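Local coordinates for 3-hydroxyisobutyrate dehydrogenase (Salmonella typhimurium, PDB 3G0O), which probably catalyses the oxidation of L-threonate to 2-dehydro-L-erythronate, using NAD(+) in preference to NADP(+), at residues V10-L15 with L31-A36; G87-M92 with T117-N122; N122-P127 with E148-R153; M143-E148 with P172-T177; T237-V242 with K283-A288. All blocks are in the same frame, centred on the assembly; numbering follows the deposited sequence.

Interaction 1: V10-L15 with L31-A36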
# COMPACT_ATOMS: atom_id res chain seq x y z
N VAL A 10 26.24 18.62 14.90
CA VAL A 10 25.73 17.30 14.56
C VAL A 10 26.48 16.76 13.35
O VAL A 10 26.69 17.49 12.38
CB VAL A 10 24.22 17.34 14.25
CG1 VAL A 10 23.94 18.32 13.12
CG2 VAL A 10 23.72 15.94 13.89
N GLY A 11 26.89 15.50 13.42
CA GLY A 11 27.58 14.89 12.31
C GLY A 11 26.72 13.81 11.69
O GLY A 11 26.18 12.95 12.40
N ILE A 12 26.57 13.85 10.36
CA ILE A 12 25.77 12.85 9.65
C ILE A 12 26.72 11.92 8.91
O ILE A 12 27.45 12.36 8.02
CB ILE A 12 24.84 13.50 8.60
CG1 ILE A 12 23.99 14.60 9.25
CG2 ILE A 12 23.94 12.44 7.97
CD1 ILE A 12 23.10 14.11 10.38
N VAL A 13 26.70 10.64 9.27
CA VAL A 13 27.56 9.64 8.63
C VAL A 13 26.70 8.79 7.71
O VAL A 13 25.79 8.09 8.16
CB VAL A 13 28.24 8.74 9.68
CG1 VAL A 13 29.22 7.81 9.00
CG2 VAL A 13 28.95 9.60 10.72
N GLY A 14 27.00 8.85 6.42
CA GLY A 14 26.22 8.11 5.44
C GLY A 14 25.37 9.14 4.73
O GLY A 14 24.31 9.52 5.21
N LEU A 15 25.85 9.61 3.58
CA LEU A 15 25.15 10.63 2.83
C LEU A 15 24.41 10.10 1.60
O LEU A 15 24.53 10.64 0.50
CB LEU A 15 26.13 11.74 2.42
CG LEU A 15 26.78 12.43 3.62
CD1 LEU A 15 27.83 13.42 3.14
CD2 LEU A 15 25.70 13.14 4.45
N LEU A 31 21.74 24.13 12.67
CA LEU A 31 22.69 23.38 13.47
C LEU A 31 24.03 23.35 12.73
O LEU A 31 24.06 23.36 11.50
CB LEU A 31 22.20 21.95 13.69
CG LEU A 31 20.79 21.74 14.24
CD1 LEU A 31 20.48 20.25 14.30
CD2 LEU A 31 20.66 22.38 15.62
N SER A 32 25.13 23.34 13.47
CA SER A 32 26.45 23.25 12.85
C SER A 32 26.52 21.82 12.34
O SER A 32 26.61 20.88 13.12
CB SER A 32 27.56 23.51 13.87
OG SER A 32 27.59 24.88 14.24
N THR A 33 26.48 21.67 11.02
CA THR A 33 26.45 20.36 10.39
C THR A 33 27.73 19.85 9.73
O THR A 33 28.38 20.56 8.95
CB THR A 33 25.31 20.31 9.35
OG1 THR A 33 24.09 20.73 9.98
CG2 THR A 33 25.13 18.90 8.79
N TRP A 34 28.09 18.61 10.05
CA TRP A 34 29.26 17.95 9.49
C TRP A 34 28.76 16.70 8.78
O TRP A 34 27.76 16.11 9.19
CB TRP A 34 30.23 17.53 10.59
CG TRP A 34 30.72 18.64 11.47
CD1 TRP A 34 30.03 19.25 12.48
CD2 TRP A 34 32.00 19.27 11.42
NE1 TRP A 34 30.81 20.22 13.07
CE2 TRP A 34 32.03 20.26 12.43
CE3 TRP A 34 33.13 19.11 10.61
CZ2 TRP A 34 33.14 21.07 12.66
CZ3 TRP A 34 34.25 19.91 10.84
CH2 TRP A 34 34.24 20.89 11.85
N GLY A 35 29.46 16.29 7.72
CA GLY A 35 29.06 15.11 6.98
C GLY A 35 30.22 14.17 6.69
O GLY A 35 31.37 14.60 6.58
N ALA A 36 29.93 12.88 6.57
CA ALA A 36 30.96 11.90 6.28
C ALA A 36 30.42 10.85 5.32
O ALA A 36 29.41 10.21 5.60
CB ALA A 36 31.43 11.23 7.56

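Interaction 2: G87-M92 with T117-N122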
# COMPACT_ATOMS: atom_id res chain seq x y z
N GLY A 87 37.37 3.47 14.02
CA GLY A 87 36.11 3.81 14.67
C GLY A 87 36.18 5.20 15.28
O GLY A 87 37.27 5.73 15.46
N VAL A 88 35.03 5.79 15.60
CA VAL A 88 35.00 7.13 16.17
C VAL A 88 34.38 7.24 17.56
O VAL A 88 34.48 8.29 18.20
CB VAL A 88 34.25 8.12 15.25
CG1 VAL A 88 34.90 8.15 13.88
CG2 VAL A 88 32.78 7.74 15.16
N ALA A 89 33.75 6.17 18.03
CA ALA A 89 33.11 6.18 19.34
C ALA A 89 34.04 6.67 20.45
O ALA A 89 33.66 7.53 21.25
CB ALA A 89 32.58 4.79 19.69
N HIS A 90 35.27 6.16 20.49
CA HIS A 90 36.25 6.53 21.51
C HIS A 90 36.74 7.98 21.43
O HIS A 90 37.42 8.44 22.34
CB HIS A 90 37.45 5.59 21.44
CG HIS A 90 38.27 5.74 20.20
ND1 HIS A 90 39.52 6.32 20.20
CD2 HIS A 90 38.01 5.41 18.91
CE1 HIS A 90 39.99 6.35 18.96
NE2 HIS A 90 39.09 5.80 18.16
N LEU A 91 36.39 8.69 20.37
CA LEU A 91 36.82 10.07 20.22
C LEU A 91 35.74 11.04 20.67
O LEU A 91 36.00 12.22 20.90
CB LEU A 91 37.15 10.36 18.76
CG LEU A 91 38.24 9.50 18.13
CD1 LEU A 91 38.37 9.88 16.66
CD2 LEU A 91 39.56 9.72 18.86
N MSE A 92 34.52 10.52 20.79
CA MSE A 92 33.37 11.32 21.19
C MSE A 92 33.41 11.75 22.64
O MSE A 92 33.81 10.99 23.52
CB MSE A 92 32.09 10.54 20.88
CG MSE A 92 31.89 10.37 19.38
SE MSE A 92 30.25 9.55 18.84
CE MSE A 92 29.03 10.98 19.20
N THR A 117 27.40 3.03 25.93
CA THR A 117 27.11 3.46 27.29
C THR A 117 28.38 3.40 28.14
O THR A 117 28.62 4.27 28.98
CB THR A 117 26.03 2.57 27.94
OG1 THR A 117 24.79 2.74 27.25
CG2 THR A 117 25.85 2.94 29.40
N ALA A 118 29.18 2.36 27.91
CA ALA A 118 30.42 2.18 28.64
C ALA A 118 31.36 3.36 28.41
O ALA A 118 32.22 3.65 29.24
CB ALA A 118 31.10 0.89 28.21
N LEU A 119 31.19 4.05 27.29
CA LEU A 119 32.02 5.20 26.96
C LEU A 119 31.31 6.48 27.37
O LEU A 119 31.68 7.57 26.92
CB LEU A 119 32.30 5.24 25.46
CG LEU A 119 32.97 4.01 24.85
CD1 LEU A 119 33.06 4.20 23.34
CD2 LEU A 119 34.36 3.82 25.45
N ASN A 120 30.30 6.35 28.22
CA ASN A 120 29.53 7.50 28.67
C ASN A 120 28.87 8.24 27.52
O ASN A 120 28.77 9.47 27.54
CB ASN A 120 30.42 8.46 29.46
CG ASN A 120 30.21 8.34 30.96
OD1 ASN A 120 30.79 9.10 31.73
ND2 ASN A 120 29.38 7.39 31.37
N LEU A 121 28.42 7.48 26.53
CA LEU A 121 27.75 8.04 25.36
C LEU A 121 26.30 7.54 25.36
O LEU A 121 26.01 6.45 25.86
CB LEU A 121 28.45 7.59 24.08
CG LEU A 121 29.94 7.94 23.99
CD1 LEU A 121 30.55 7.34 22.73
CD2 LEU A 121 30.11 9.46 23.99
N ASN A 122 25.40 8.34 24.81
CA ASN A 122 23.99 7.96 24.74
C ASN A 122 23.67 7.46 23.34
O ASN A 122 24.10 8.05 22.35
CB ASN A 122 23.09 9.17 25.04
CG ASN A 122 23.39 9.80 26.38
OD1 ASN A 122 23.93 10.90 26.46
ND2 ASN A 122 23.05 9.09 27.45
O HOH W 1 33.31 9.95 25.97

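Interaction 3: N122-P127 with E148-R153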
# COMPACT_ATOMS: atom_id res chain seq x y z
N ASN A 122 25.40 8.34 24.81
CA ASN A 122 23.99 7.96 24.74
C ASN A 122 23.67 7.46 23.34
O ASN A 122 24.10 8.05 22.35
CB ASN A 122 23.09 9.17 25.04
CG ASN A 122 23.39 9.80 26.38
OD1 ASN A 122 23.93 10.90 26.46
ND2 ASN A 122 23.05 9.09 27.45
N MSE A 123 22.94 6.36 23.24
CA MSE A 123 22.58 5.85 21.93
C MSE A 123 21.08 5.75 21.78
O MSE A 123 20.37 5.38 22.72
CB MSE A 123 23.19 4.47 21.67
CG MSE A 123 23.11 4.11 20.20
SE MSE A 123 22.94 2.23 19.84
CE MSE A 123 21.05 2.08 20.15
N LEU A 124 20.59 6.11 20.60
CA LEU A 124 19.17 6.02 20.31
C LEU A 124 18.97 5.01 19.20
O LEU A 124 19.52 5.15 18.10
CB LEU A 124 18.60 7.38 19.87
CG LEU A 124 17.07 7.47 19.84
CD1 LEU A 124 16.54 7.34 21.27
CD2 LEU A 124 16.63 8.80 19.24
N ASP A 125 18.21 3.96 19.49
CA ASP A 125 17.89 2.94 18.50
C ASP A 125 16.81 3.63 17.67
O ASP A 125 15.63 3.56 18.00
CB ASP A 125 17.34 1.70 19.22
CG ASP A 125 16.88 0.62 18.26
OD1 ASP A 125 17.30 0.65 17.09
OD2 ASP A 125 16.12 -0.27 18.70
N ALA A 126 17.23 4.29 16.60
CA ALA A 126 16.29 5.07 15.81
C ALA A 126 16.20 4.84 14.30
O ALA A 126 16.49 5.74 13.52
CB ALA A 126 16.54 6.55 16.07
N PRO A 127 15.78 3.64 13.88
CA PRO A 127 15.68 3.42 12.43
C PRO A 127 14.61 4.37 11.87
O PRO A 127 13.70 4.78 12.59
CB PRO A 127 15.28 1.94 12.33
CG PRO A 127 14.58 1.67 13.64
CD PRO A 127 15.44 2.42 14.63
N GLU A 148 16.09 8.48 28.34
CA GLU A 148 15.62 9.85 28.34
C GLU A 148 16.80 10.75 27.99
O GLU A 148 16.64 11.79 27.34
CB GLU A 148 15.09 10.22 29.73
CG GLU A 148 14.54 11.63 29.83
CD GLU A 148 13.44 11.89 28.83
OE1 GLU A 148 12.45 11.13 28.81
OE2 GLU A 148 13.57 12.86 28.05
N ALA A 149 17.99 10.33 28.40
CA ALA A 149 19.20 11.08 28.13
C ALA A 149 19.46 11.14 26.62
O ALA A 149 19.85 12.18 26.09
CB ALA A 149 20.39 10.44 28.84
N ALA A 150 19.22 10.03 25.93
CA ALA A 150 19.43 9.99 24.48
C ALA A 150 18.39 10.84 23.76
O ALA A 150 18.74 11.63 22.88
CB ALA A 150 19.37 8.54 23.97
N PHE A 151 17.13 10.68 24.13
CA PHE A 151 16.05 11.45 23.51
C PHE A 151 16.24 12.94 23.71
O PHE A 151 16.05 13.74 22.79
CB PHE A 151 14.69 11.03 24.09
CG PHE A 151 14.07 9.85 23.39
CD1 PHE A 151 13.59 9.96 22.09
CD2 PHE A 151 13.99 8.61 24.02
CE1 PHE A 151 13.03 8.87 21.43
CE2 PHE A 151 13.44 7.51 23.37
CZ PHE A 151 12.96 7.64 22.07
N THR A 152 16.63 13.32 24.93
CA THR A 152 16.83 14.73 25.25
C THR A 152 17.99 15.34 24.48
O THR A 152 17.87 16.41 23.90
CB THR A 152 17.08 14.92 26.77
OG1 THR A 152 15.93 14.48 27.50
CG2 THR A 152 17.35 16.39 27.09
N ARG A 153 19.12 14.64 24.45
CA ARG A 153 20.30 15.13 23.76
C ARG A 153 20.06 15.29 22.26
O ARG A 153 20.53 16.25 21.64
CB ARG A 153 21.47 14.18 23.97
CG ARG A 153 22.82 14.78 23.62
CD ARG A 153 23.25 15.75 24.72
NE ARG A 153 24.66 16.10 24.57
CZ ARG A 153 25.10 17.17 23.92
NH1 ARG A 153 24.24 18.02 23.36
NH2 ARG A 153 26.39 17.37 23.82

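Interaction 4: M143-E148 with P172-T177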
# COMPACT_ATOMS: atom_id res chain seq x y z
N MSE A 143 11.20 5.53 14.34
CA MSE A 143 10.70 4.53 15.27
C MSE A 143 11.87 4.31 16.22
O MSE A 143 12.76 3.49 15.97
CB MSE A 143 10.29 3.25 14.53
CG MSE A 143 11.20 2.82 13.39
SE MSE A 143 10.17 2.12 11.88
CE MSE A 143 10.34 3.66 10.72
N ALA A 144 11.87 5.07 17.31
CA ALA A 144 12.97 5.03 18.26
C ALA A 144 12.69 4.53 19.65
O ALA A 144 11.58 4.62 20.16
CB ALA A 144 13.59 6.43 18.34
N SER A 145 13.74 3.99 20.27
CA SER A 145 13.67 3.49 21.63
C SER A 145 15.03 3.79 22.27
O SER A 145 16.06 3.69 21.61
CB SER A 145 13.37 1.99 21.66
OG SER A 145 14.41 1.23 21.09
N GLY A 146 15.01 4.16 23.54
CA GLY A 146 16.25 4.48 24.22
C GLY A 146 15.99 5.34 25.44
O GLY A 146 14.85 5.73 25.70
N SER A 147 17.05 5.65 26.18
CA SER A 147 16.97 6.44 27.40
C SER A 147 16.50 7.88 27.22
O SER A 147 16.52 8.43 26.13
CB SER A 147 18.33 6.47 28.10
OG SER A 147 19.25 7.22 27.33
N GLU A 148 16.09 8.48 28.34
CA GLU A 148 15.62 9.85 28.34
C GLU A 148 16.80 10.75 27.99
O GLU A 148 16.64 11.79 27.34
CB GLU A 148 15.09 10.22 29.73
CG GLU A 148 14.54 11.63 29.83
CD GLU A 148 13.44 11.89 28.83
OE1 GLU A 148 12.45 11.13 28.81
OE2 GLU A 148 13.57 12.86 28.05
N PRO A 172 17.06 0.54 24.10
CA PRO A 172 17.44 0.19 22.73
C PRO A 172 16.96 -1.21 22.38
O PRO A 172 16.98 -2.11 23.22
CB PRO A 172 18.96 0.28 22.77
CG PRO A 172 19.19 1.39 23.74
CD PRO A 172 18.22 1.05 24.85
N GLY A 173 16.53 -1.40 21.14
CA GLY A 173 16.07 -2.70 20.71
C GLY A 173 14.68 -2.70 20.12
O GLY A 173 14.45 -3.24 19.04
N ALA A 174 13.74 -2.10 20.84
CA ALA A 174 12.35 -2.04 20.39
C ALA A 174 12.20 -1.28 19.08
O ALA A 174 11.40 -1.66 18.22
CB ALA A 174 11.48 -1.41 21.46
N GLY A 175 12.97 -0.21 18.93
CA GLY A 175 12.91 0.56 17.70
C GLY A 175 13.26 -0.31 16.51
O GLY A 175 12.56 -0.28 15.49
N SER A 176 14.33 -1.08 16.62
CA SER A 176 14.74 -1.95 15.51
C SER A 176 13.72 -3.05 15.24
O SER A 176 13.56 -3.48 14.10
CB SER A 176 16.12 -2.57 15.79
OG SER A 176 17.15 -1.61 15.66
N THR A 177 13.03 -3.50 16.28
CA THR A 177 12.01 -4.53 16.11
C THR A 177 10.87 -3.97 15.26
O THR A 177 10.32 -4.65 14.40
CB THR A 177 11.45 -5.01 17.46
OG1 THR A 177 12.47 -5.72 18.18
CG2 THR A 177 10.25 -5.95 17.25

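Interaction 5: T237-V242 with K283-A288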
# COMPACT_ATOMS: atom_id res chain seq x y z
N THR A 237 17.81 1.56 -12.67
CA THR A 237 18.98 2.16 -12.04
C THR A 237 18.67 2.03 -10.55
O THR A 237 17.58 2.40 -10.11
CB THR A 237 19.12 3.65 -12.41
OG1 THR A 237 19.37 3.77 -13.81
CG2 THR A 237 20.25 4.29 -11.64
N PRO A 238 19.61 1.51 -9.76
CA PRO A 238 19.39 1.34 -8.32
C PRO A 238 19.23 2.58 -7.44
O PRO A 238 20.14 3.41 -7.36
CB PRO A 238 20.58 0.48 -7.89
CG PRO A 238 21.67 0.97 -8.80
CD PRO A 238 20.95 1.04 -10.14
N ARG A 239 18.07 2.70 -6.80
CA ARG A 239 17.83 3.78 -5.85
C ARG A 239 18.08 3.04 -4.55
O ARG A 239 18.81 3.50 -3.68
CB ARG A 239 16.38 4.27 -5.90
CG ARG A 239 16.06 5.25 -7.02
CD ARG A 239 16.01 4.59 -8.38
NE ARG A 239 15.37 5.45 -9.37
CZ ARG A 239 15.06 5.07 -10.60
NH1 ARG A 239 15.33 3.84 -11.01
NH2 ARG A 239 14.47 5.93 -11.43
N SER A 240 17.44 1.87 -4.45
CA SER A 240 17.57 0.96 -3.32
C SER A 240 17.63 -0.41 -4.00
O SER A 240 16.69 -0.80 -4.70
CB SER A 240 16.35 1.07 -2.40
OG SER A 240 16.60 0.39 -1.19
N ALA A 241 18.72 -1.13 -3.79
CA ALA A 241 18.94 -2.42 -4.44
C ALA A 241 18.15 -3.65 -3.99
O ALA A 241 17.67 -3.73 -2.86
CB ALA A 241 20.43 -2.76 -4.40
N VAL A 242 18.03 -4.60 -4.91
CA VAL A 242 17.36 -5.86 -4.66
C VAL A 242 17.97 -6.51 -3.43
O VAL A 242 17.26 -6.98 -2.54
CB VAL A 242 17.51 -6.82 -5.88
CG1 VAL A 242 17.27 -8.27 -5.46
CG2 VAL A 242 16.55 -6.41 -6.97
N LYS A 283 22.16 -5.98 -7.65
CA LYS A 283 22.55 -4.59 -7.50
C LYS A 283 21.66 -3.61 -8.25
O LYS A 283 21.89 -2.40 -8.22
CB LYS A 283 24.01 -4.43 -7.92
CG LYS A 283 24.92 -5.33 -7.10
CD LYS A 283 26.27 -5.55 -7.73
CE LYS A 283 27.15 -4.32 -7.64
NZ LYS A 283 28.57 -4.66 -7.98
N GLU A 284 20.65 -4.13 -8.93
CA GLU A 284 19.71 -3.30 -9.66
C GLU A 284 18.64 -2.81 -8.69
O GLU A 284 18.56 -3.29 -7.56
CB GLU A 284 19.06 -4.09 -10.79
CG GLU A 284 19.98 -4.32 -11.99
CD GLU A 284 19.28 -5.02 -13.14
OE1 GLU A 284 18.03 -4.93 -13.21
OE2 GLU A 284 19.97 -5.64 -13.98
N ASP A 285 17.84 -1.84 -9.12
CA ASP A 285 16.77 -1.31 -8.28
C ASP A 285 15.92 -2.48 -7.78
O ASP A 285 15.72 -3.44 -8.51
CB ASP A 285 15.91 -0.35 -9.09
CG ASP A 285 14.95 0.44 -8.23
OD1 ASP A 285 15.43 1.24 -7.40
OD2 ASP A 285 13.72 0.26 -8.38
N ASP A 286 15.42 -2.40 -6.54
CA ASP A 286 14.63 -3.51 -6.03
C ASP A 286 13.39 -3.81 -6.87
O ASP A 286 12.84 -4.91 -6.81
CB ASP A 286 14.25 -3.32 -4.54
CG ASP A 286 13.71 -1.94 -4.23
OD1 ASP A 286 12.97 -1.37 -5.06
OD2 ASP A 286 14.01 -1.42 -3.13
N SER A 287 12.95 -2.85 -7.68
CA SER A 287 11.78 -3.09 -8.52
C SER A 287 12.13 -4.16 -9.56
O SER A 287 11.24 -4.73 -10.19
CB SER A 287 11.31 -1.81 -9.21
OG SER A 287 12.30 -1.27 -10.08
N ALA A 288 13.43 -4.44 -9.72
CA ALA A 288 13.88 -5.44 -10.68
C ALA A 288 13.45 -6.85 -10.29
O ALA A 288 13.66 -7.80 -11.04
CB ALA A 288 15.40 -5.38 -10.84
O HOH W 2 14.15 1.51 -5.13

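Interaction 1: V10-L15 with L31-A36
Val10 and Thr33 lie side by side on one face of two parallel neighbouring strands, their side chains pointing the same way. The strands run at 23° to each other and belong to the first beta-alpha-beta unit of the Rossmann-type domain. Val10 CG1 sits between its own backbone N and carbonyl carbon (chi1 57°). There it meets Thr33 OG1 at 4.0 Å and Leu31 CB at 4.1 Å. Thr33 OG1 also donates to Leu31 O at 3.0 Å, coming from well above the carbonyl plane. Ile12 shares this face, which helix 17-28 covers through Cys26 and Ala23. The opposite face carries Val13, Trp34 and Ala36. Val13 CG1 is anti to its backbone N and reaches Ala36 CB at 4.3 Å. The Trp34 ring turns an edge to Val10 O, with CD1 3.8 Å from that oxygen. Trp34 NE1 is bonded to His9 ND1, and the ring also meets Phe61. Between the strands runs a ladder of five backbone bonds. The shortest joins Ile12 N to Trp34 O at 2.8 Å. The last joins Gly14 N to Ala36 O. Beyond it, Leu15 bends back and lays CD1 4.3 Å from Gly35 C, where glycine presents no side chain. Gly14 has a positive phi (106°), consistent with the first glycine of a GxGxxG turn, which in Rossmann folds binds the dinucleotide. The backbone polar groups are thus bonded within an apolar setting. Because the ladder reaches Gly14 N, the start of the turn is tied to the second strand.

Interaction 2: G87-M92 with T117-N122
The backbones of Ala89 to Met92 and Leu119 to Leu121 pass each other without a direct hydrogen bond, with the CA atoms of His90 and Leu119 7.0 Å apart. Both loops belong to the Rossmann-type NAD-binding domain. Residues 89-91 form a short 3-10 turn. The partner loop follows helix 106-117, which ends in a Schellman motif with Asn120, at positive phi, as the C-prime residue. A bond from Asn120 N to Thr117 O closes the type I turn there. Two leucines of this loop carry the apolar contact. In both, CG is anti to the carbonyl carbon, and from that position the methyls meet the 3-10 turn and the residue after it. Leu119 brings CD1 to Ala89 CB at 3.7 Å. Leu121 reaches deeper and divides its two methyls. CD1 approaches Ala89 O at 3.4 Å, while CD2 packs on Met92 CB at 3.8 Å. Met92 is selenomethionine; it offers CB to Leu121, and its side chain also packs on Leu68 and Val98 of the sheet. The CB of His90 points away from the partner loop. The contact is structural packing that joins the loop before strand 97-100 to the loop before strand 122-129, away from the predicted active site. Polar linkage comes from a water that lies 2.7 Å from Met92 O and 3.0 Å from Leu119 O.

Interaction 3: N122-P127 with E148-R153
Glu148 O, in the first turn of the helix that lies over Asn122 and Leu124, takes two bonds from Thr152. Thr152 OG1 is 2.8 Å from Glu148 O and Thr152 N is 2.9 Å from it, and the two donors come from opposite faces of the carbonyl plane. This helix packs on strand 122-125 in a Rossmann-type alpha/beta layer. The axes of the short strand and helix segments cross at 85° and come within 7.1 Å. No hydrogen bond links the segments, so the fit is made by small and apolar groups. Ala150 is the close point. Its CB rests 3.5 Å from Met123 O and 3.9 Å from Asn122 CB, pressing a methyl onto the strand backbone. Asn122 CB also touches Ala150 CA. Next to it Leu124 takes up the other half of the contact. Its CG is anti to the backbone N (chi1 -167°), and this CG carries CD1 to the Phe151 ring. Leu124 and Phe151 cross at about a right angle. The opposite strand face, with Met123 and Asp125, turns toward helix 106-117. The near helix is also tied by charge: Glu148 pairs with Arg167, which makes a cation-pi contact with Phe151, and Arg153 pairs with Asp66. Leu124 CD1 stands over the centre of the Phe151 ring as a CH-pi contact, 3.6 Å from the centroid and 10° off the ring normal.

Interaction 4: M143-E148 with P172-T177
Ser145 and Gly175 supply the hydrogen bond between the end of strand 140-145 and the first turn of helix 174-202. Gly175 N donates to Ser145 OG at 3.0 Å, with an N-H...O angle of 159°. The serine oxygen lies between its own N and carbonyl carbon (chi1 65°), and it also bonds Thr171 O. Asp125, on the neighbouring strand, bonds Gly173 N and Ser176 OG. Among the van der Waals contacts, Gly175 CA comes to 3.4 Å from Met143 O. The strand backbone occupies the place a side chain would take, consistent with glycine here. Ser145 CB meets Ala174 CB at 3.9 Å. Gly146 CA lies 4.0 Å from Pro172 CD. Met143, a selenomethionine, has CG 4.0 Å from Gly175 O. Its side chain also packs on Lys179, the predicted active-site residue, and on Val213 of the second subunit. Helix 174-202 leads from the Rossmann-type domain into the helical C-terminal part. At the start of the helix, Ser145 OG accepts from Gly175 N as a neutral dipole, and Asp125 OD2 takes the N of the N-cap residue Gly173. The Asp125 carboxylate would probably be stabilised by the N-terminal end of the helix dipole.

Interaction 5: T237-V242 with K283-A288
Val242 and Asp286 meet at the buried end of this contact, while Pro238 and Lys283 meet at its exposed end. The two loops share a single backbone bridge, and the second holds an Asx turn at Asp285 leading into a 3-10 segment. They lie in the helical C-terminal part of the protein, and the side chain of Ser240 is about 4 Å from a bound tartaric acid. At the buried end Val242 pushes CG2 to 3.4 Å from Asp285 O and 3.6 Å from Asp286 CA. That methyl also meets Ala288 CB. Two backbone bonds frame it. Asp286 N donates to Ser240 O at 2.7 Å and Val242 N to Glu284 O at 3.0 Å. At the exposed end Pro238 still touches closely, with CB 3.2 Å from Lys283 O. Lys283 and Glu284, however, direct their CB atoms away from the partner loop. Outside the two loops, Asp286 pairs with Arg227 and Glu284 with Lys291. Arg239 is exposed; its side chain crosses that of Asp285 obliquely. Arg239 NH1 donates to Thr237 O, in the carbonyl plane and on a lone pair. The guanidinium plane is 65° from the Asp285 carboxylate, and the charged atoms lie beyond a salt bridge. CG of Asp285 is anti to its backbone N (chi1 -169°), which places a carboxylate whose two oxygens serve different partners. Within its own turn, OD2 takes bonds from Ser287 OG, on the anti lone pair, and from Ser287 N, above the carboxylate plane. Across the contact, Asp285 OD1 accepts from Arg239 N at 3.1 Å, also through its anti lone pair, and a water stands 2.6 Å from the same oxygen.

From the N terminus, interaction 1 comes first. It closes a 15-residue link, mostly helix 17-28, and pairs two neighbouring strands of the sheet. Interaction 2 follows in series and brings together two loops beside strand 97-100. Its last residue, Asn122, opens interaction 3, which joins strand 122-129 to helix 148-161. Interactions 3 and 4 cross along the chain and share Glu148. Their centres are about 8 Å apart, and polar bonds run directly between them. Interaction 4 ties the sheet to the start of helix 174-202. Interaction 5 comes last, closes a 40-residue helical excursion, and lies in the C-terminal part, its centre about 29 Å from that of interaction 4.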